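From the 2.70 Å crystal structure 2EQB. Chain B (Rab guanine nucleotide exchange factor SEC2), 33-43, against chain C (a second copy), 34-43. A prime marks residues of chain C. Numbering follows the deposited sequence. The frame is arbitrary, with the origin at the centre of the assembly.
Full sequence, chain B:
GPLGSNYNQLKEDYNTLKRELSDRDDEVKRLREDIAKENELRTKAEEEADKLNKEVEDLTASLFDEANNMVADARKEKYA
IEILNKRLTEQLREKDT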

# COMPACT_ATOMS: atom_id res chain seq x y z
N GLU B 33 -12.94 -34.39 13.21
CA GLU B 33 -11.70 -33.82 13.71
C GLU B 33 -10.81 -33.31 12.57
O GLU B 33 -9.88 -32.54 12.81
CB GLU B 33 -10.94 -34.84 14.55
CG GLU B 33 -10.80 -36.18 13.88
CD GLU B 33 -9.53 -36.89 14.27
OE1 GLU B 33 -9.34 -37.12 15.49
OE2 GLU B 33 -8.72 -37.20 13.37
N ASP B 34 -11.09 -33.73 11.34
CA ASP B 34 -10.32 -33.24 10.19
C ASP B 34 -10.75 -31.81 9.88
O ASP B 34 -10.05 -31.09 9.17
CB ASP B 34 -10.54 -34.11 8.95
CG ASP B 34 -9.53 -35.22 8.84
OD1 ASP B 34 -8.65 -35.30 9.73
OD2 ASP B 34 -9.61 -36.00 7.86
N ILE B 35 -11.92 -31.44 10.39
CA ILE B 35 -12.44 -30.09 10.23
C ILE B 35 -11.71 -29.24 11.27
O ILE B 35 -11.01 -28.29 10.93
CB ILE B 35 -13.94 -30.05 10.53
CG1 ILE B 35 -14.75 -30.39 9.28
CG2 ILE B 35 -14.30 -28.69 11.12
CD1 ILE B 35 -14.89 -29.26 8.26
N ALA B 36 -11.87 -29.62 12.54
CA ALA B 36 -11.23 -28.92 13.65
C ALA B 36 -9.83 -28.47 13.28
O ALA B 36 -9.37 -27.42 13.71
CB ALA B 36 -11.18 -29.83 14.88
N LYS B 37 -9.14 -29.29 12.48
CA LYS B 37 -7.78 -28.98 12.04
C LYS B 37 -7.82 -28.04 10.82
O LYS B 37 -7.24 -26.96 10.86
CB LYS B 37 -7.03 -30.26 11.65
CG LYS B 37 -6.92 -31.34 12.73
CD LYS B 37 -6.24 -32.60 12.14
CE LYS B 37 -6.20 -33.79 13.09
NZ LYS B 37 -5.80 -35.05 12.38
N GLU B 38 -8.49 -28.47 9.74
CA GLU B 38 -8.58 -27.65 8.53
C GLU B 38 -9.23 -26.31 8.84
O GLU B 38 -9.43 -25.48 7.96
CB GLU B 38 -9.41 -28.34 7.45
CG GLU B 38 -9.61 -27.48 6.21
CD GLU B 38 -8.39 -27.45 5.31
OE1 GLU B 38 -7.32 -27.92 5.75
OE2 GLU B 38 -8.50 -26.96 4.17
N ASN B 39 -9.58 -26.12 10.11
CA ASN B 39 -10.19 -24.88 10.53
C ASN B 39 -9.16 -24.04 11.25
O ASN B 39 -9.07 -22.83 11.05
CB ASN B 39 -11.35 -25.14 11.45
CG ASN B 39 -11.82 -23.89 12.11
OD1 ASN B 39 -11.31 -23.50 13.17
ND2 ASN B 39 -12.78 -23.23 11.48
N GLU B 40 -8.39 -24.71 12.11
CA GLU B 40 -7.35 -24.05 12.87
C GLU B 40 -6.34 -23.47 11.90
O GLU B 40 -5.47 -22.68 12.28
CB GLU B 40 -6.68 -25.06 13.80
CG GLU B 40 -6.16 -24.44 15.08
CD GLU B 40 -7.09 -23.34 15.57
OE1 GLU B 40 -8.33 -23.56 15.59
OE2 GLU B 40 -6.58 -22.25 15.92
N LEU B 41 -6.47 -23.87 10.64
CA LEU B 41 -5.59 -23.39 9.58
C LEU B 41 -6.19 -22.15 8.95
O LEU B 41 -5.58 -21.08 8.97
CB LEU B 41 -5.41 -24.46 8.51
CG LEU B 41 -4.76 -25.77 8.90
CD1 LEU B 41 -3.97 -26.24 7.71
CD2 LEU B 41 -3.82 -25.61 10.08
N ARG B 42 -7.38 -22.29 8.37
CA ARG B 42 -8.05 -21.15 7.76
C ARG B 42 -8.03 -20.00 8.77
O ARG B 42 -8.00 -18.83 8.40
CB ARG B 42 -9.49 -21.49 7.39
CG ARG B 42 -10.15 -20.45 6.51
CD ARG B 42 -11.61 -20.29 6.86
NE ARG B 42 -11.80 -19.97 8.27
CZ ARG B 42 -12.97 -19.70 8.83
NH1 ARG B 42 -14.08 -19.71 8.10
NH2 ARG B 42 -13.04 -19.42 10.13
N THR B 43 -8.06 -20.35 10.05
CA THR B 43 -8.00 -19.35 11.11
C THR B 43 -6.69 -18.59 10.94
O THR B 43 -6.69 -17.41 10.57
CB THR B 43 -8.08 -20.03 12.52
OG1 THR B 43 -9.41 -19.90 13.02
CG2 THR B 43 -7.10 -19.42 13.52
N ASP C 34 -18.41 -29.47 4.06
CA ASP C 34 -18.02 -28.43 5.02
C ASP C 34 -16.51 -28.24 5.05
O ASP C 34 -16.01 -27.16 5.36
CB ASP C 34 -18.46 -28.81 6.43
CG ASP C 34 -19.94 -28.66 6.63
OD1 ASP C 34 -20.65 -28.36 5.65
OD2 ASP C 34 -20.38 -28.86 7.79
N ILE C 35 -15.78 -29.31 4.75
CA ILE C 35 -14.33 -29.26 4.73
C ILE C 35 -13.86 -28.68 3.40
O ILE C 35 -13.14 -27.68 3.38
CB ILE C 35 -13.73 -30.67 4.96
CG1 ILE C 35 -13.12 -30.73 6.37
CG2 ILE C 35 -12.68 -30.99 3.90
CD1 ILE C 35 -13.34 -32.03 7.09
N ALA C 36 -14.28 -29.28 2.29
CA ALA C 36 -13.90 -28.80 0.97
C ALA C 36 -14.29 -27.32 0.88
O ALA C 36 -13.77 -26.58 0.04
CB ALA C 36 -14.61 -29.60 -0.11
N LYS C 37 -15.21 -26.93 1.75
CA LYS C 37 -15.68 -25.55 1.81
C LYS C 37 -14.65 -24.75 2.60
O LYS C 37 -14.04 -23.82 2.07
CB LYS C 37 -17.05 -25.49 2.48
CG LYS C 37 -17.93 -24.32 2.06
CD LYS C 37 -19.42 -24.64 2.18
CE LYS C 37 -19.86 -24.85 3.62
NZ LYS C 37 -21.32 -25.17 3.70
N GLU C 38 -14.43 -25.12 3.86
CA GLU C 38 -13.46 -24.40 4.67
C GLU C 38 -12.05 -24.43 4.12
O GLU C 38 -11.17 -23.72 4.61
CB GLU C 38 -13.45 -24.90 6.12
CG GLU C 38 -14.10 -23.88 7.05
CD GLU C 38 -13.45 -23.81 8.42
OE1 GLU C 38 -12.25 -24.13 8.55
OE2 GLU C 38 -14.16 -23.40 9.37
N ASN C 39 -11.81 -25.24 3.10
CA ASN C 39 -10.48 -25.29 2.50
C ASN C 39 -10.44 -24.22 1.42
O ASN C 39 -9.37 -23.76 1.04
CB ASN C 39 -10.19 -26.67 1.91
CG ASN C 39 -9.00 -26.67 0.98
OD1 ASN C 39 -9.06 -26.11 -0.12
ND2 ASN C 39 -7.90 -27.30 1.41
N GLU C 40 -11.61 -23.84 0.91
CA GLU C 40 -11.67 -22.81 -0.11
C GLU C 40 -11.30 -21.47 0.51
O GLU C 40 -10.63 -20.66 -0.12
CB GLU C 40 -13.07 -22.73 -0.73
CG GLU C 40 -13.21 -23.63 -1.94
CD GLU C 40 -12.05 -23.48 -2.91
OE1 GLU C 40 -10.91 -23.90 -2.56
OE2 GLU C 40 -12.26 -22.94 -4.02
N LEU C 41 -11.73 -21.26 1.74
CA LEU C 41 -11.39 -20.04 2.46
C LEU C 41 -9.89 -20.06 2.67
O LEU C 41 -9.15 -19.26 2.09
CB LEU C 41 -12.05 -20.00 3.83
CG LEU C 41 -13.55 -20.25 3.81
CD1 LEU C 41 -14.11 -19.73 5.12
CD2 LEU C 41 -14.18 -19.54 2.61
N ARG C 42 -9.44 -20.98 3.51
CA ARG C 42 -8.02 -21.11 3.80
C ARG C 42 -7.22 -21.02 2.50
O ARG C 42 -6.07 -20.60 2.52
CB ARG C 42 -7.74 -22.44 4.50
CG ARG C 42 -6.46 -22.43 5.34
CD ARG C 42 -5.89 -23.83 5.52
NE ARG C 42 -5.94 -24.59 4.28
CZ ARG C 42 -4.99 -25.42 3.87
NH1 ARG C 42 -3.91 -25.60 4.61
NH2 ARG C 42 -5.13 -26.08 2.72
N THR C 43 -7.82 -21.41 1.38
CA THR C 43 -7.11 -21.35 0.11
C THR C 43 -7.03 -19.93 -0.44
O THR C 43 -6.09 -19.59 -1.15
CB THR C 43 -7.77 -22.26 -0.96
OG1 THR C 43 -6.96 -23.43 -1.11
CG2 THR C 43 -7.88 -21.54 -2.30

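The two stretches are helical throughout and run in the same general direction, their axes 21° apart and 8.7 Å from each other at closest approach, burying 650 Å² in total. Glu33 points away from the partner and adds nothing to the contact. Asp34 lies at its margin, where its CB is 4.0 Å from Ile35′ CD1; Ile35 CD1 lies equally far, 4.0 Å, from Asp34′ CB. Between these flanking contacts the two isoleucines meet. Each sets out sideways from its helix, but the end of the side chain turns inward, so that Ile35 and Ile35′ form an apolar contact with their CA atoms 5.9 Å apart. Ala36 points away, and Lys37 leads away from chain C, its NZ forming a long salt bridge of 3.9 Å to OD1 of Asp34 on its own helix.

The next layer is polar. Glu38 leaves its helix sideways, but its side-chain end comes nearer to the partner and pairs with Arg42′ in a salt bridge, OE2 to NE 3.5 Å. The carboxylate lies over a face of the guanidinium rather than in its plane, so the attraction is one of charge, with no N-H directed at the oxygen. Asn39 supplies the one assigned hydrogen bond across the contact, from ND2 to Glu38′ OE2 at 2.5 Å, with an N-H...acceptor angle of 148°. Glu40 faces away.

Leu41 points toward chain C and packs against the aliphatic part of Arg42′, with Leu41 CB 3.1 Å from Arg42′ CD. At Arg42 the backbones come closest, with Arg42 CA 4.0 Å from Arg42′ CA, and the two CB atoms are 3.5 Å apart. The Arg42 guanidinium has Leu41′ at its edge and Glu38′ over one face; NH1 to Glu38′ OE2 is a long salt bridge of 3.9 Å, again without a directed N-H. Thr43 turns away.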